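Local atomic coordinates of ESX-5 secretion-associated protein EspG5 (Mycobacterium marinum, PDB entry 6VJ5), a protein that acts as a specific cytoplasmic chaperone for its cognate PE/PPE proteins, preventing aggregation of PE/PPE dimers and allowing secretion of LipY and PE31/PPE18. Residues 75-80 / 119-124; 82-87 / 226-231. All coordinates share one frame; numbering follows the deposited sequence.

Interaction 1 (75-80 / 119-124); sequences MRVLAA and VLARRG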
loop_
_atom_site.group_PDB
_atom_site.type_symbol
_atom_site.label_atom_id
_atom_site.label_comp_id
_atom_site.label_asym_id
_atom_site.label_seq_id
_atom_site.Cartn_x
_atom_site.Cartn_y
_atom_site.Cartn_z
ATOM N N MET C 75 -5.892 -21.696 -5.052
ATOM C CA MET C 75 -5.252 -20.409 -4.808
ATOM C C MET C 75 -3.766 -20.567 -4.529
ATOM O O MET C 75 -2.972 -19.676 -4.855
ATOM C CB MET C 75 -5.923 -19.708 -3.629
ATOM C CG MET C 75 -7.411 -19.530 -3.789
ATOM S SD MET C 75 -7.779 -18.420 -5.154
ATOM C CE MET C 75 -7.392 -16.836 -4.405
ATOM N N ARG C 76 -3.372 -21.681 -3.914
ATOM C CA ARG C 76 -1.961 -21.897 -3.618
ATOM C C ARG C 76 -1.161 -22.152 -4.887
ATOM O O ARG C 76 0.042 -21.871 -4.925
ATOM C CB ARG C 76 -1.809 -23.063 -2.647
ATOM C CG ARG C 76 -2.467 -22.815 -1.300
ATOM C CD ARG C 76 -1.462 -22.306 -0.289
ATOM N NE ARG C 76 -2.101 -21.664 0.858
ATOM C CZ ARG C 76 -2.816 -22.303 1.777
ATOM N NH1 ARG C 76 -3.007 -23.614 1.685
ATOM N NH2 ARG C 76 -3.351 -21.627 2.785
ATOM N N VAL C 77 -1.800 -22.690 -5.925
ATOM C CA VAL C 77 -1.122 -22.830 -7.208
ATOM C C VAL C 77 -0.843 -21.454 -7.801
ATOM O O VAL C 77 0.290 -21.141 -8.185
ATOM C CB VAL C 77 -1.959 -23.700 -8.163
ATOM C CG1 VAL C 77 -1.147 -24.082 -9.392
ATOM C CG2 VAL C 77 -2.465 -24.950 -7.448
ATOM N N LEU C 78 -1.875 -20.607 -7.868
ATOM C CA LEU C 78 -1.689 -19.239 -8.342
ATOM C C LEU C 78 -0.650 -18.508 -7.498
ATOM O O LEU C 78 0.128 -17.693 -8.011
ATOM C CB LEU C 78 -3.024 -18.490 -8.311
ATOM C CG LEU C 78 -4.225 -19.157 -8.982
ATOM C CD1 LEU C 78 -5.530 -18.485 -8.568
ATOM C CD2 LEU C 78 -4.085 -19.132 -10.499
ATOM N N ALA C 79 -0.612 -18.804 -6.195
ATOM C CA ALA C 79 0.237 -18.052 -5.277
ATOM C C ALA C 79 1.716 -18.375 -5.453
ATOM O O ALA C 79 2.565 -17.503 -5.236
ATOM C CB ALA C 79 -0.186 -18.327 -3.834
ATOM N N ALA C 80 2.055 -19.609 -5.828
ATOM C CA ALA C 80 3.455 -20.019 -5.963
ATOM C C ALA C 80 3.570 -21.066 -7.060
ATOM O O ALA C 80 3.912 -22.227 -6.808
ATOM C CB ALA C 80 3.996 -20.553 -4.638
ATOM N N VAL C 119 -5.129 -16.692 -17.075
ATOM C CA VAL C 119 -3.877 -17.177 -16.506
ATOM C C VAL C 119 -4.020 -18.666 -16.221
ATOM O O VAL C 119 -4.993 -19.096 -15.591
ATOM C CB VAL C 119 -3.496 -16.407 -15.228
ATOM C CG1 VAL C 119 -2.199 -16.942 -14.649
ATOM C CG2 VAL C 119 -3.369 -14.926 -15.532
ATOM N N LEU C 120 -3.046 -19.445 -16.687
ATOM C CA LEU C 120 -2.976 -20.884 -16.455
ATOM C C LEU C 120 -1.750 -21.132 -15.583
ATOM O O LEU C 120 -0.616 -20.919 -16.024
ATOM C CB LEU C 120 -2.874 -21.653 -17.768
ATOM C CG LEU C 120 -4.001 -21.483 -18.780
ATOM C CD1 LEU C 120 -3.500 -21.881 -20.165
ATOM C CD2 LEU C 120 -5.205 -22.316 -18.397
ATOM N N ALA C 121 -1.971 -21.586 -14.356
ATOM C CA ALA C 121 -0.897 -21.794 -13.399
ATOM C C ALA C 121 -0.698 -23.280 -13.140
ATOM O O ALA C 121 -1.644 -24.070 -13.199
ATOM C CB ALA C 121 -1.191 -21.071 -12.080
ATOM N N ARG C 122 0.543 -23.660 -12.857
ATOM C CA ARG C 122 0.872 -25.045 -12.556
ATOM C C ARG C 122 1.769 -25.107 -11.330
ATOM O O ARG C 122 2.703 -24.312 -11.185
ATOM C CB ARG C 122 1.573 -25.729 -13.736
ATOM C CG ARG C 122 1.631 -27.248 -13.643
ATOM C CD ARG C 122 2.829 -27.790 -14.411
ATOM N NE ARG C 122 4.039 -27.748 -13.595
ATOM C CZ ARG C 122 5.266 -27.554 -14.070
ATOM N NH1 ARG C 122 5.460 -27.366 -15.368
ATOM N NH2 ARG C 122 6.300 -27.537 -13.241
ATOM N N ARG C 123 1.467 -26.051 -10.443
ATOM C CA ARG C 123 2.330 -26.409 -9.327
ATOM C C ARG C 123 2.401 -27.925 -9.291
ATOM O O ARG C 123 1.382 -28.589 -9.069
ATOM C CB ARG C 123 1.797 -25.859 -8.005
ATOM C CG ARG C 123 2.831 -25.823 -6.887
ATOM C CD ARG C 123 2.199 -25.357 -5.583
ATOM N NE ARG C 123 3.165 -24.691 -4.713
ATOM C CZ ARG C 123 2.951 -24.405 -3.432
ATOM N NH1 ARG C 123 1.803 -24.734 -2.856
ATOM N NH2 ARG C 123 3.891 -23.794 -2.723
ATOM N N GLY C 124 3.587 -28.471 -9.546
ATOM C CA GLY C 124 3.732 -29.905 -9.691
ATOM C C GLY C 124 2.993 -30.420 -10.908
ATOM O O GLY C 124 3.445 -30.231 -12.040
#
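Arg76 O accepts the N-H of Ala80, N to O 3.2 Å, in the last turn of helix 69-79, and also lies over one face of the Arg123 guanidinium, displaced toward its rim. The contact is helix-on-sheet packing: the C-terminal end of the helix crosses strand 115-123 of the large antiparallel sheet nearly perpendicularly (94°), with the axes of the two short segments 7.1 Å apart. The apolar part centres on the methyl of Ala121, which points toward the helix. Its CB meets Leu78 CD2 at 3.8 Å and Val77 CG1 at 4.0 Å. Val77 holds CG1 anti to its backbone N (chi1 -169°), and this methyl presses on the strand backbone, 3.4 Å from Arg123 N. The same valine also touches His126 and Val128 of strand 126-133, while Leu78 reaches Ala130 on that strand and Phe17 of helix 14-23. Arg123 runs extended from CG to NE past the end of the helix, where its NE comes within 3.3 Å of Ala80 O. Carbonyl oxygens gathered at a helix C-terminus would be expected to favour a positive group nearby. Farther out, the methyl of Ala80 faces the tip of the arginine, CB to Arg123 NH2 3.8 Å.

Interaction 2 (82-87 / 226-231); sequences DLEVVA and YARQYR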
loop_
_atom_site.group_PDB
_atom_site.type_symbol
_atom_site.label_atom_id
_atom_site.label_comp_id
_atom_site.label_asym_id
_atom_site.label_seq_id
_atom_site.Cartn_x
_atom_site.Cartn_y
_atom_site.Cartn_z
ATOM N N ASP C 82 5.095 -23.039 -10.388
ATOM C CA ASP C 82 6.358 -23.277 -11.073
ATOM C C ASP C 82 6.319 -22.727 -12.492
ATOM O O ASP C 82 7.353 -22.325 -13.039
ATOM C CB ASP C 82 6.674 -24.773 -11.095
ATOM C CG ASP C 82 6.684 -25.395 -9.705
ATOM O OD1 ASP C 82 7.332 -24.841 -8.788
ATOM O OD2 ASP C 82 6.043 -26.452 -9.534
ATOM N N LEU C 83 5.135 -22.688 -13.091
ATOM C CA LEU C 83 4.938 -22.249 -14.461
ATOM C C LEU C 83 3.649 -21.454 -14.545
ATOM O O LEU C 83 2.639 -21.827 -13.940
ATOM C CB LEU C 83 4.871 -23.446 -15.411
ATOM C CG LEU C 83 4.669 -23.146 -16.893
ATOM C CD1 LEU C 83 5.871 -22.420 -17.466
ATOM C CD2 LEU C 83 4.402 -24.442 -17.646
ATOM N N GLU C 84 3.700 -20.346 -15.278
ATOM C CA GLU C 84 2.525 -19.542 -15.578
ATOM C C GLU C 84 2.469 -19.306 -17.078
ATOM O O GLU C 84 3.450 -18.856 -17.676
ATOM C CB GLU C 84 2.543 -18.203 -14.837
ATOM C CG GLU C 84 1.651 -18.165 -13.605
ATOM C CD GLU C 84 1.969 -17.001 -12.689
ATOM O OE1 GLU C 84 3.071 -16.426 -12.809
ATOM O OE2 GLU C 84 1.116 -16.660 -11.843
ATOM N N VAL C 85 1.337 -19.651 -17.682
ATOM C CA VAL C 85 1.050 -19.361 -19.081
ATOM C C VAL C 85 -0.070 -18.335 -19.105
ATOM O O VAL C 85 -1.110 -18.532 -18.465
ATOM C CB VAL C 85 0.655 -20.629 -19.856
ATOM C CG1 VAL C 85 0.243 -20.281 -21.276
ATOM C CG2 VAL C 85 1.807 -21.623 -19.874
ATOM N N VAL C 86 0.145 -17.237 -19.819
ATOM C CA VAL C 86 -0.794 -16.125 -19.841
ATOM C C VAL C 86 -1.307 -15.934 -21.259
ATOM O O VAL C 86 -0.557 -16.099 -22.227
ATOM C CB VAL C 86 -0.144 -14.825 -19.323
ATOM C CG1 VAL C 86 -1.027 -13.628 -19.650
ATOM C CG2 VAL C 86 0.113 -14.923 -17.830
ATOM N N ALA C 87 -2.584 -15.569 -21.371
ATOM C CA ALA C 87 -3.206 -15.217 -22.642
ATOM C C ALA C 87 -4.088 -13.999 -22.416
ATOM O O ALA C 87 -4.966 -14.023 -21.548
ATOM C CB ALA C 87 -4.030 -16.381 -23.198
ATOM N N TYR C 226 2.003 -15.736 -23.628
ATOM C CA TYR C 226 3.375 -15.831 -23.150
ATOM C C TYR C 226 3.376 -16.586 -21.829
ATOM O O TYR C 226 2.322 -16.906 -21.269
ATOM C CB TYR C 226 4.005 -14.444 -23.002
ATOM C CG TYR C 226 3.225 -13.522 -22.095
ATOM C CD1 TYR C 226 2.095 -12.859 -22.556
ATOM C CD2 TYR C 226 3.619 -13.314 -20.781
ATOM C CE1 TYR C 226 1.376 -12.020 -21.736
ATOM C CE2 TYR C 226 2.906 -12.472 -19.948
ATOM C CZ TYR C 226 1.787 -11.827 -20.432
ATOM O OH TYR C 226 1.069 -10.989 -19.613
ATOM N N ALA C 227 4.576 -16.880 -21.334
ATOM C CA ALA C 227 4.720 -17.725 -20.158
ATOM C C ALA C 227 5.803 -17.184 -19.233
ATOM O O ALA C 227 6.656 -16.386 -19.629
ATOM C CB ALA C 227 5.053 -19.173 -20.547
ATOM N N ARG C 228 5.762 -17.659 -17.989
ATOM C CA ARG C 228 6.686 -17.246 -16.939
ATOM C C ARG C 228 7.060 -18.472 -16.117
ATOM O O ARG C 228 6.198 -19.289 -15.781
ATOM C CB ARG C 228 6.048 -16.164 -16.058
ATOM C CG ARG C 228 7.009 -15.083 -15.590
ATOM C CD ARG C 228 6.273 -13.785 -15.193
ATOM N NE ARG C 228 4.886 -14.023 -14.803
ATOM C CZ ARG C 228 3.839 -13.389 -15.324
ATOM N NH1 ARG C 228 2.620 -13.685 -14.911
ATOM N NH2 ARG C 228 4.007 -12.446 -16.241
ATOM N N GLN C 229 8.352 -18.606 -15.816
ATOM C CA GLN C 229 8.881 -19.734 -15.062
ATOM C C GLN C 229 9.560 -19.240 -13.791
ATOM O O GLN C 229 10.094 -18.127 -13.746
ATOM C CB GLN C 229 9.879 -20.535 -15.904
ATOM C CG GLN C 229 9.722 -22.038 -15.800
ATOM C CD GLN C 229 10.698 -22.785 -16.689
ATOM O OE1 GLN C 229 11.648 -22.206 -17.216
ATOM N NE2 GLN C 229 10.467 -24.080 -16.862
ATOM N N TYR C 230 9.543 -20.082 -12.754
ATOM C CA TYR C 230 10.053 -19.712 -11.440
ATOM C C TYR C 230 10.991 -20.779 -10.890
ATOM O O TYR C 230 10.623 -21.955 -10.809
ATOM C CB TYR C 230 8.900 -19.493 -10.444
ATOM C CG TYR C 230 7.915 -18.420 -10.845
ATOM C CD1 TYR C 230 8.196 -17.081 -10.619
ATOM C CD2 TYR C 230 6.702 -18.745 -11.439
ATOM C CE1 TYR C 230 7.306 -16.092 -10.982
ATOM C CE2 TYR C 230 5.800 -17.761 -11.805
ATOM C CZ TYR C 230 6.109 -16.436 -11.573
ATOM O OH TYR C 230 5.227 -15.443 -11.931
ATOM N N ARG C 231 12.194 -20.356 -10.492
ATOM C CA ARG C 231 13.153 -21.198 -9.786
ATOM C C ARG C 231 13.587 -20.476 -8.516
ATOM O O ARG C 231 13.703 -19.247 -8.496
ATOM C CB ARG C 231 14.377 -21.519 -10.658
ATOM C CG ARG C 231 15.438 -22.364 -9.962
ATOM C CD ARG C 231 16.710 -22.459 -10.805
ATOM N NE ARG C 231 16.622 -23.496 -11.831
ATOM C CZ ARG C 231 17.526 -23.687 -12.788
ATOM N NH1 ARG C 231 18.594 -22.904 -12.864
ATOM N NH2 ARG C 231 17.356 -24.660 -13.672
HETATM O O HOH W 1 2.861 -14.924 -9.746
#
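Strands 83-87 and 226-231 run antiparallel (164°), the hydrogen-bonded pairs Glu84-Arg228 and Val86-Tyr226 alternating with the non-hydrogen-bonded pairs Leu83-Gln229 and Val85-Ala227. The bond from Val86 N to Tyr226 O is short and straight, 2.6 Å. On the face carrying Glu84, Val86, Tyr226 and Arg228, one carboxylate oxygen serves two donors: Tyr230 OH gives Glu84 OE1 a 2.5 Å hydrogen bond from close to its C-O axis, and Arg228 NH1 adds a weak salt bridge to Glu84 OE1 at 3.5 Å. OE1 lies at the ring edge of Tyr230, with the carboxylate and ring planes 63° apart. Arg228 NE in turn donates to Tyr230 OH at 3.2 Å, and a water donates to both that hydroxyl and Glu84 OE2. The stronger partner of the arginine is Glu32, whose OE2 takes Arg228 NH2 in a salt bridge and also Tyr226 OH in a hydrogen bond. Chi1 of Tyr226 (56°) puts CG between backbone N and carbonyl carbon. Its side chain and Val86 lie side by side, Val86 CB over one ring face in a CH-pi contact, 3.9 Å from the Tyr226 centroid. Tyr226 and Arg228 also pack against a chain of another protein, consistent with this face taking part in cargo binding. On the other face, Val85 and Ala227 are covered by Leu286 of helix 275-286. Strand 234-247 flanks 221-231, and strand 115-123 flanks 83-91 on its other side, where Asp82 and Leu83 both face Arg122 in a classic beta bulge.

In the fold
The two contacts lie 9 Å apart between centres and alternate along the chain in the order 75-80, 82-87, 119-124, 226-231. Helix 69-79 leads directly into strand 83-91, which lies between strands 115-123 and 221-231 in the long antiparallel sheet. Interaction 1 therefore packs a helix end across one neighbour of this strand, and interaction 2 pairs the strand with its other neighbour. Probable backbone hydrogen bonds, Leu120 N to Val85 O and Asp82 N to Arg122 O, join the two directly. Within the sheet's central region of the EspG fold, interaction 2 joins 82-87 to a strand about 140 residues later, and interaction 1 spans about 40.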